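Local structure of pyridine nucleotide-disulphide oxidoreductase dimerisation region (Escherichia coli BL21, 6KYY) at the interface of chains A and B. The protein is a hypochlorous acid-induced FAD-containing flavoprotein disulfide reductase that binds copper(II) and is probably involved in resistance to reactive chlorine stress. Numbering follows the deposited sequence. Chains: chain A/B, Pyridine nucleotide-disulphide oxidoreductase dimerisation region.

Contacts 1 and 2 adjoin along one side of the subunit boundary, their C-alpha centres about 9 Å apart, and A:Lys59 and B:Pro434 belong to both. On helix 55-65 of chain A, A:Cys55 at the start meets chain B in contact 1, while A:Ile56, A:Lys59, A:Thr60 and A:His63 line contact 2. Helix 406-418 adds to contact 1, helix 71-94 to contact 2. From chain B, helix 373-377 serves both; loop 432-436 belongs to contact 1 and lends B:Pro434 to contact 2. Two-fold symmetry repeats each contact. Together they are likely to hold the redox-active cysteine helix against the proton-accepting histidine.

Contact 1: the interface of chains A and B. Residues chain A 55, 59, 338, 340, 407-408; chain B 374, 432-436.
A:Cys55 and B:His433 face each other across the dimer boundary of this pyridine nucleotide-disulfide oxidoreductase of class I, whose active site is shared between subunits. The sulfur A:Cys55 SG lies 3.7 Å from B:His433 CD2 on the imidazole of the proton acceptor. A:Cys55 belongs to the redox-active pair, but here that pair binds copper instead of forming a disulfide.

Apolar packing centres on B:Pro434, which follows a cis peptide bond. Its CG touches A:Cys55 CB, and the aliphatic CD of A:Lys59 crosses the proline ring at about a right angle. A:Phe340 slides past in the opposite direction, its CE1 3.6 Å from B:Pro434 CD.

Polar contacts cluster at the start of helix 406-418. The hydroxyl B:Thr432 OG1 donates to the backbone A:His407 O at 2.5 Å, in the carbonyl plane; with chi1 at 37° it lies between its own backbone N and carbonyl carbon, leaving CG2 for A:Ser338 OG. The carboxylate A:Glu408 OE1 takes the amide B:Met436 N at 2.9 Å on its syn lone pair, nearly straight at 168°.

B:Arg374 and A:His407 meet tip to tip, NH2 hydrogen-bonding to NE2 at 2.8 Å with guanidinium and imidazole planes 77° apart. A:Phe340 CE2 and A:Glu408 CG cover opposite faces of that imidazole near its rim. The same B:Arg374 NH2 forms a looser salt bridge to A:Glu408 OE1, 3.6 Å away, whose charge may add to the pull on the guanidinium.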
# COMPACT_ATOMS: atom_id res chain seq x y z
N CYS A 55 -6.61 14.75 10.28
CA CYS A 55 -6.26 13.82 9.22
C CYS A 55 -7.49 13.36 8.46
O CYS A 55 -7.57 13.52 7.24
CB CYS A 55 -5.51 12.61 9.79
SG CYS A 55 -4.51 12.95 11.26
N LYS A 59 -7.57 14.04 4.46
CA LYS A 59 -7.22 12.99 3.52
C LYS A 59 -8.44 12.30 2.91
O LYS A 59 -8.31 11.66 1.86
CB LYS A 59 -6.31 11.94 4.18
CG LYS A 59 -4.92 12.46 4.56
CD LYS A 59 -4.92 12.98 6.00
CE LYS A 59 -3.84 14.01 6.25
NZ LYS A 59 -4.00 15.25 5.43
N SER A 338 4.46 11.29 6.66
CA SER A 338 4.02 11.35 5.27
C SER A 338 3.34 12.69 5.02
O SER A 338 2.67 13.24 5.90
CB SER A 338 3.05 10.21 4.94
OG SER A 338 3.73 8.96 4.93
N PHE A 340 0.61 14.03 2.58
CA PHE A 340 -0.41 13.43 1.71
C PHE A 340 -0.78 14.36 0.55
O PHE A 340 -1.93 14.72 0.33
CB PHE A 340 -1.63 13.04 2.53
CG PHE A 340 -1.44 11.76 3.29
CD1 PHE A 340 -0.96 11.77 4.59
CD2 PHE A 340 -1.73 10.54 2.70
CE1 PHE A 340 -0.78 10.60 5.29
CE2 PHE A 340 -1.55 9.36 3.40
CZ PHE A 340 -1.07 9.39 4.69
N HIS A 407 3.02 6.03 1.67
CA HIS A 407 2.67 6.00 3.09
C HIS A 407 2.55 4.59 3.63
O HIS A 407 2.67 4.39 4.85
CB HIS A 407 1.36 6.76 3.31
CG HIS A 407 0.22 6.21 2.52
ND1 HIS A 407 0.18 6.24 1.14
CD2 HIS A 407 -0.93 5.60 2.91
CE1 HIS A 407 -0.94 5.68 0.72
NE2 HIS A 407 -1.63 5.28 1.77
N GLU A 408 2.32 3.60 2.76
CA GLU A 408 2.19 2.22 3.20
C GLU A 408 3.51 1.46 3.16
O GLU A 408 3.79 0.68 4.07
CB GLU A 408 1.15 1.50 2.33
CG GLU A 408 -0.22 2.15 2.33
CD GLU A 408 -0.97 1.92 3.63
OE1 GLU A 408 -1.83 2.76 3.97
OE2 GLU A 408 -0.71 0.90 4.30
N ARG B 374 -8.88 4.58 7.78
CA ARG B 374 -8.35 4.84 6.45
C ARG B 374 -9.18 4.17 5.36
O ARG B 374 -9.26 4.67 4.24
CB ARG B 374 -6.89 4.39 6.36
CG ARG B 374 -6.25 4.59 5.00
CD ARG B 374 -5.72 6.01 4.83
NE ARG B 374 -5.81 6.49 3.45
CZ ARG B 374 -5.14 5.97 2.43
NH1 ARG B 374 -5.29 6.49 1.21
NH2 ARG B 374 -4.31 4.95 2.61
N THR B 432 2.56 4.82 9.95
CA THR B 432 2.09 6.06 9.35
C THR B 432 0.57 6.18 9.48
O THR B 432 -0.14 5.18 9.63
CB THR B 432 2.50 6.13 7.88
OG1 THR B 432 2.41 4.82 7.29
CG2 THR B 432 3.93 6.63 7.75
N HIS B 433 0.08 7.42 9.44
CA HIS B 433 -1.32 7.70 9.70
C HIS B 433 -1.77 8.88 8.85
O HIS B 433 -1.05 9.89 8.80
CB HIS B 433 -1.55 8.00 11.18
CG HIS B 433 -2.98 8.24 11.55
ND1 HIS B 433 -3.89 7.22 11.70
CD2 HIS B 433 -3.65 9.38 11.82
CE1 HIS B 433 -5.07 7.72 12.04
NE2 HIS B 433 -4.95 9.03 12.12
N PRO B 434 -2.93 8.79 8.19
CA PRO B 434 -3.78 7.60 8.17
C PRO B 434 -3.28 6.55 7.18
O PRO B 434 -2.88 6.89 6.07
CB PRO B 434 -5.15 8.14 7.72
CG PRO B 434 -5.00 9.64 7.65
CD PRO B 434 -3.55 9.91 7.47
N SER B 435 -3.31 5.28 7.59
CA SER B 435 -2.83 4.19 6.77
C SER B 435 -3.70 2.97 6.99
O SER B 435 -4.53 2.92 7.91
CB SER B 435 -1.36 3.85 7.06
OG SER B 435 -1.26 2.79 8.00
N MET B 436 -3.53 1.98 6.12
CA MET B 436 -4.12 0.66 6.34
C MET B 436 -3.17 -0.27 7.08
O MET B 436 -3.63 -1.20 7.75
CB MET B 436 -4.53 0.05 5.00
CG MET B 436 -5.51 0.88 4.20
SD MET B 436 -7.08 1.05 5.05
CE MET B 436 -7.61 -0.65 5.14

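Contact 2: the interface of chains A and B. Residues chain A 56, 59-60, 63, 77; chain B 376-378, 434.
B:Val377, at the end of helix 373-377, presses both methyls against helix 55-65 of chain A. With chi1 at 171°, CG1 lies anti to the backbone N and meets the backbone of A:Lys59, 3.3 Å from its carbonyl O. The other methyl, CG2, turns to A:Thr60 OG1 at 3.6 Å and reaches the tip of A:Ile56, whose CD1 is 4.1 Å away. This valine thus sits over A:Ile56, A:Lys59 and A:Thr60, which share one face of the helix, its side chain crossing those of A:Thr60 and A:Ile56 obliquely. The aliphatic stem of A:Lys59 extends the same apolar surface to B:Pro434.

One turn farther along, A:His63 lays its imidazole against the backbone of B:Met378. B:Met378 CA stands over the centre of the ring face, 3.7 Å from the centroid, in a CH-pi contact. The methionine side chain crosses the histidine at about a right angle, with CB and CG near the CE1-ND1 side of the ring.

A:Arg77 comes from the neighbouring helix 71-94. Its chain is extended from CG to NE, with CG anti to the backbone N (chi1 -173°), and this carries the guanidinium to the B:Val377 backbone. NH2 donates to B:Val377 O at 3.1 Å, straight at the hydrogen (173°). The acceptor lies in the guanidinium plane, but the N-H comes in from above the carbonyl plane and so does not point at a lone pair of the oxygen.

A:Thr60 CG2 packs on one face of the guanidinium, offset toward its rim, and may steady its tilt. The A:Thr60 hydroxyl OG1 in turn donates to A:Ile56 O one turn back, tilted from the carbonyl plane, which fixes the rotation of the side chain. A:Thr60 therefore meets B:Val377 through OG1 while supporting A:Arg77 through its methyl. Together these contacts appear to brace the flank of the chain A helix that starts with the redox-active A:Cys55 against chain B, and are likely to keep the shared active site aligned.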
# COMPACT_ATOMS: atom_id res chain seq x y z
N ILE A 56 -8.47 12.80 9.18
CA ILE A 56 -9.61 12.17 8.51
C ILE A 56 -10.31 13.11 7.53
O ILE A 56 -10.49 12.72 6.36
CB ILE A 56 -10.57 11.57 9.55
CG1 ILE A 56 -9.80 10.66 10.50
CG2 ILE A 56 -11.68 10.80 8.84
CD1 ILE A 56 -9.15 9.47 9.81
N LYS A 59 -7.57 14.04 4.46
CA LYS A 59 -7.22 12.99 3.52
C LYS A 59 -8.44 12.30 2.91
O LYS A 59 -8.31 11.66 1.86
CB LYS A 59 -6.31 11.94 4.18
CG LYS A 59 -4.92 12.46 4.56
CD LYS A 59 -4.92 12.98 6.00
CE LYS A 59 -3.84 14.01 6.25
NZ LYS A 59 -4.00 15.25 5.43
N THR A 60 -9.62 12.43 3.53
CA THR A 60 -10.85 12.03 2.85
C THR A 60 -11.08 12.89 1.62
O THR A 60 -11.55 12.40 0.58
CB THR A 60 -12.05 12.12 3.80
OG1 THR A 60 -11.82 11.29 4.94
CG2 THR A 60 -13.32 11.67 3.10
N HIS A 63 -8.19 12.07 -1.06
CA HIS A 63 -8.51 10.90 -1.87
C HIS A 63 -9.56 11.22 -2.93
O HIS A 63 -9.54 10.62 -4.01
CB HIS A 63 -8.99 9.76 -0.98
CG HIS A 63 -9.57 8.60 -1.73
ND1 HIS A 63 -8.81 7.54 -2.17
CD2 HIS A 63 -10.84 8.35 -2.13
CE1 HIS A 63 -9.59 6.68 -2.80
NE2 HIS A 63 -10.82 7.15 -2.79
N ARG A 77 -19.33 14.40 1.28
CA ARG A 77 -18.91 13.07 1.72
C ARG A 77 -17.96 13.14 2.91
O ARG A 77 -18.00 12.28 3.79
CB ARG A 77 -18.26 12.31 0.56
CG ARG A 77 -17.94 10.86 0.89
CD ARG A 77 -16.78 10.36 0.05
NE ARG A 77 -16.03 9.31 0.73
CZ ARG A 77 -14.71 9.23 0.75
NH1 ARG A 77 -13.98 10.14 0.12
NH2 ARG A 77 -14.11 8.24 1.40
N ARG B 376 -12.39 4.04 5.47
CA ARG B 376 -13.45 5.01 5.24
C ARG B 376 -12.94 6.21 4.45
O ARG B 376 -13.70 6.81 3.67
CB ARG B 376 -14.04 5.47 6.57
CG ARG B 376 -15.56 5.46 6.61
CD ARG B 376 -16.07 5.47 8.04
NE ARG B 376 -16.23 4.13 8.57
CZ ARG B 376 -17.30 3.37 8.36
NH1 ARG B 376 -18.31 3.82 7.62
NH2 ARG B 376 -17.36 2.15 8.88
N VAL B 377 -11.68 6.58 4.65
CA VAL B 377 -11.07 7.67 3.89
C VAL B 377 -11.06 7.36 2.40
O VAL B 377 -11.06 8.29 1.57
CB VAL B 377 -9.65 7.95 4.44
CG1 VAL B 377 -8.89 8.92 3.56
CG2 VAL B 377 -9.73 8.49 5.86
N MET B 378 -11.08 6.09 2.02
CA MET B 378 -11.01 5.67 0.63
C MET B 378 -12.34 5.16 0.09
O MET B 378 -12.38 4.63 -1.03
CB MET B 378 -9.93 4.61 0.46
CG MET B 378 -8.56 5.05 0.92
SD MET B 378 -7.22 4.10 0.18
CE MET B 378 -7.00 2.82 1.41
N PRO B 434 -2.93 8.79 8.19
CA PRO B 434 -3.78 7.60 8.17
C PRO B 434 -3.28 6.55 7.18
O PRO B 434 -2.88 6.89 6.07
CB PRO B 434 -5.15 8.14 7.72
CG PRO B 434 -5.00 9.64 7.65
CD PRO B 434 -3.55 9.91 7.47